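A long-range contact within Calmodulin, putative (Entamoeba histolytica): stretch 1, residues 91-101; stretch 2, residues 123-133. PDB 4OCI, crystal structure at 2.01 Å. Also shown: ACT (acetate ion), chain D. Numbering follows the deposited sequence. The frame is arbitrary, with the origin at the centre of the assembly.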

# COMPACT_ATOMS: atom_id res chain seq x y z
N LYS A 91 33.09 9.61 -14.05
CA LYS A 91 33.68 8.31 -13.80
C LYS A 91 32.55 7.27 -13.56
O LYS A 91 32.74 6.09 -13.81
CB LYS A 91 34.62 8.38 -12.55
CG LYS A 91 35.75 9.44 -12.68
CD LYS A 91 36.87 9.29 -11.65
CE LYS A 91 37.55 10.67 -11.38
NZ LYS A 91 38.95 10.59 -10.79
N GLY A 92 31.40 7.69 -13.06
CA GLY A 92 30.36 6.69 -12.82
C GLY A 92 30.25 6.22 -11.38
O GLY A 92 29.31 5.45 -11.06
N PHE A 93 31.21 6.62 -10.52
CA PHE A 93 31.28 6.13 -9.14
C PHE A 93 31.39 7.26 -8.18
O PHE A 93 32.00 8.32 -8.51
CB PHE A 93 32.51 5.23 -8.89
CG PHE A 93 32.55 3.98 -9.76
CD1 PHE A 93 32.10 2.76 -9.24
CD2 PHE A 93 32.99 4.04 -11.06
CE1 PHE A 93 32.10 1.63 -10.00
CE2 PHE A 93 33.00 2.87 -11.87
CZ PHE A 93 32.57 1.66 -11.32
N ILE A 94 30.73 7.05 -7.05
CA ILE A 94 30.94 7.91 -5.88
C ILE A 94 31.31 7.06 -4.63
O ILE A 94 30.99 5.88 -4.58
CB ILE A 94 29.77 8.90 -5.65
CG1 ILE A 94 28.47 8.17 -5.17
CG2 ILE A 94 29.64 9.79 -6.86
CD1 ILE A 94 27.51 9.12 -4.48
N PRO A 95 32.00 7.66 -3.63
CA PRO A 95 32.15 6.98 -2.32
C PRO A 95 30.85 6.67 -1.62
O PRO A 95 29.94 7.49 -1.66
CB PRO A 95 32.95 7.96 -1.48
CG PRO A 95 33.53 8.96 -2.45
CD PRO A 95 32.61 9.00 -3.65
N ALA A 96 30.76 5.48 -0.99
CA ALA A 96 29.59 5.06 -0.36
C ALA A 96 29.27 6.02 0.78
O ALA A 96 28.08 6.28 1.09
CB ALA A 96 29.78 3.64 0.20
N ILE A 97 30.30 6.52 1.44
CA ILE A 97 30.02 7.40 2.55
C ILE A 97 29.44 8.73 2.11
O ILE A 97 28.64 9.34 2.86
CB ILE A 97 31.25 7.61 3.47
CG1 ILE A 97 30.76 8.14 4.88
CG2 ILE A 97 32.36 8.55 2.78
CD1 ILE A 97 31.91 8.61 5.65
N GLU A 98 29.77 9.14 0.89
CA GLU A 98 29.21 10.40 0.37
C GLU A 98 27.73 10.17 -0.07
O GLU A 98 26.86 11.04 0.07
CB GLU A 98 30.02 10.95 -0.78
CG GLU A 98 31.43 11.47 -0.34
CD GLU A 98 31.31 12.80 0.50
OE1 GLU A 98 30.38 13.63 0.20
OE2 GLU A 98 32.13 13.01 1.45
N LEU A 99 27.47 9.04 -0.70
CA LEU A 99 26.08 8.59 -0.87
C LEU A 99 25.28 8.58 0.45
O LEU A 99 24.18 9.04 0.47
CB LEU A 99 26.05 7.19 -1.45
CG LEU A 99 24.60 6.77 -1.82
CD1 LEU A 99 23.82 7.81 -2.70
CD2 LEU A 99 24.55 5.38 -2.42
N ARG A 100 25.82 7.98 1.50
CA ARG A 100 25.22 8.05 2.84
C ARG A 100 24.93 9.46 3.23
O ARG A 100 23.82 9.73 3.70
CB ARG A 100 26.10 7.35 3.91
CG ARG A 100 25.56 7.37 5.36
CD ARG A 100 26.55 6.71 6.35
NE ARG A 100 26.57 5.22 6.24
CZ ARG A 100 25.67 4.41 6.79
NH1 ARG A 100 24.59 4.89 7.45
NH2 ARG A 100 25.80 3.10 6.64
N ARG A 101 25.86 10.38 3.06
CA ARG A 101 25.58 11.80 3.36
C ARG A 101 24.35 12.33 2.60
O ARG A 101 23.45 12.98 3.19
CB ARG A 101 26.81 12.74 3.15
CG ARG A 101 26.54 14.18 3.61
CD ARG A 101 27.73 15.10 3.28
NE ARG A 101 28.14 14.79 1.90
CZ ARG A 101 27.54 15.25 0.77
NH1 ARG A 101 26.50 16.09 0.84
NH2 ARG A 101 27.98 14.85 -0.45
N GLY A 123 25.16 -4.79 -1.32
CA GLY A 123 26.55 -5.28 -1.36
C GLY A 123 27.54 -4.11 -1.42
O GLY A 123 28.56 -4.16 -2.12
N ILE A 124 27.20 -3.02 -0.75
CA ILE A 124 27.95 -1.80 -0.90
C ILE A 124 28.79 -1.78 0.39
O ILE A 124 28.21 -1.90 1.48
CB ILE A 124 26.99 -0.59 -0.99
CG1 ILE A 124 26.31 -0.51 -2.37
CG2 ILE A 124 27.75 0.73 -0.61
CD1 ILE A 124 25.30 0.61 -2.46
N ASP A 125 30.11 -1.63 0.29
CA ASP A 125 30.88 -1.44 1.55
C ASP A 125 31.01 -0.01 1.91
O ASP A 125 31.26 0.82 1.05
CB ASP A 125 32.29 -2.03 1.57
CG ASP A 125 32.95 -1.94 3.02
OD1 ASP A 125 32.49 -2.69 3.97
OD2 ASP A 125 33.91 -1.10 3.23
N GLU A 126 30.94 0.25 3.20
CA GLU A 126 31.03 1.59 3.79
C GLU A 126 32.30 2.38 3.46
O GLU A 126 32.25 3.59 3.35
CB GLU A 126 30.93 1.46 5.33
CG GLU A 126 30.27 2.68 5.99
CD GLU A 126 28.97 3.17 5.28
OE1 GLU A 126 28.00 2.36 5.16
OE2 GLU A 126 28.94 4.38 4.89
N GLN A 127 33.42 1.68 3.31
CA GLN A 127 34.68 2.30 2.89
C GLN A 127 34.96 2.26 1.38
O GLN A 127 36.07 2.59 0.93
CB GLN A 127 35.83 1.68 3.68
CG GLN A 127 35.76 1.99 5.20
CD GLN A 127 34.77 1.06 6.03
OE1 GLN A 127 34.45 -0.09 5.62
NE2 GLN A 127 34.29 1.58 7.20
N GLY A 128 33.97 1.87 0.59
CA GLY A 128 34.21 1.65 -0.83
C GLY A 128 33.43 2.66 -1.67
O GLY A 128 33.07 3.75 -1.18
N VAL A 129 33.18 2.27 -2.93
CA VAL A 129 32.54 3.13 -3.89
C VAL A 129 31.20 2.53 -4.29
O VAL A 129 30.92 1.35 -4.08
CB VAL A 129 33.45 3.42 -5.14
CG1 VAL A 129 34.82 4.01 -4.72
CG2 VAL A 129 33.68 2.18 -6.04
N VAL A 130 30.37 3.34 -4.92
CA VAL A 130 29.09 2.84 -5.43
C VAL A 130 28.98 3.22 -6.90
O VAL A 130 29.30 4.38 -7.27
CB VAL A 130 27.93 3.57 -4.70
CG1 VAL A 130 26.50 3.08 -5.22
CG2 VAL A 130 28.08 3.36 -3.24
N LYS A 131 28.50 2.27 -7.72
CA LYS A 131 28.30 2.54 -9.13
C LYS A 131 26.95 3.27 -9.24
O LYS A 131 25.90 2.69 -8.96
CB LYS A 131 28.29 1.24 -9.92
CG LYS A 131 28.51 1.49 -11.40
CD LYS A 131 28.98 0.19 -12.19
CE LYS A 131 29.03 0.39 -13.73
NZ LYS A 131 27.64 0.41 -14.40
N VAL A 132 26.96 4.54 -9.62
CA VAL A 132 25.78 5.41 -9.53
C VAL A 132 24.63 4.88 -10.40
O VAL A 132 23.48 4.83 -9.92
CB VAL A 132 26.15 6.82 -10.03
CG1 VAL A 132 24.90 7.63 -10.33
CG2 VAL A 132 27.10 7.57 -8.98
N ASP A 133 24.90 4.44 -11.65
CA ASP A 133 23.72 3.99 -12.48
C ASP A 133 23.05 2.74 -11.86
O ASP A 133 21.80 2.66 -11.77
CB ASP A 133 24.01 3.82 -13.99
CG ASP A 133 25.14 2.75 -14.32
OD1 ASP A 133 25.97 2.42 -13.42
OD2 ASP A 133 25.22 2.25 -15.51
C ACT D . 26.76 -0.87 -6.60
O ACT D . 27.83 -0.21 -6.68
OXT ACT D . 26.90 -2.09 -6.25
CH3 ACT D . 25.40 -0.27 -6.86
O HOH W 1 27.51 5.02 -13.09
O HOH W 2 33.13 5.25 1.17

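Two short antiparallel strands, 93-95 and 129-131, join the stretches. Glu126, Ala96 and Phe93 cover the most surface; Phe93 lies in the first strand, the other two outside the strands. Ile94 and Val130 form the hydrogen-bonded pair: Ile94 N donates to Val130 O (3.0 Å) and Val130 N to Ile94 O (2.6 Å). The ladder runs on past the strands, with Val132 N bonding Gly92 O (2.9 Å) and Ala96 N bonding Gly128 O (2.9 Å). Phe93 shares one face of the sheet with Lys131; its ring reaches the neighbouring strand, CD1 3.6 Å from Val129 CG2 and CE1 3.8 Å from Lys131 CB. On the other face, buried Ile94 and Val130 point the same way. Ala96, in the first turn of the helix after Pro95, packs its methyl CB against apolar Ile124 CG2 (3.6 Å) and Val130 CG2 (3.8 Å), excluding water; Asp125 O touches the same CB at 3.3 Å. Glu126, in the Asp125-Gly128 type I turn, reaches back to the helix: its OE2 and OE1 accept from Arg100 NE (2.9 Å) and NH2 (2.8 Å) at the guanidinium edge, so opposite charge and near-linear hydrogen bonds act together in a salt bridge. Water 2 O accepts from Ile97 N (3.1 Å) and donates to Glu126 O and Gly128 O.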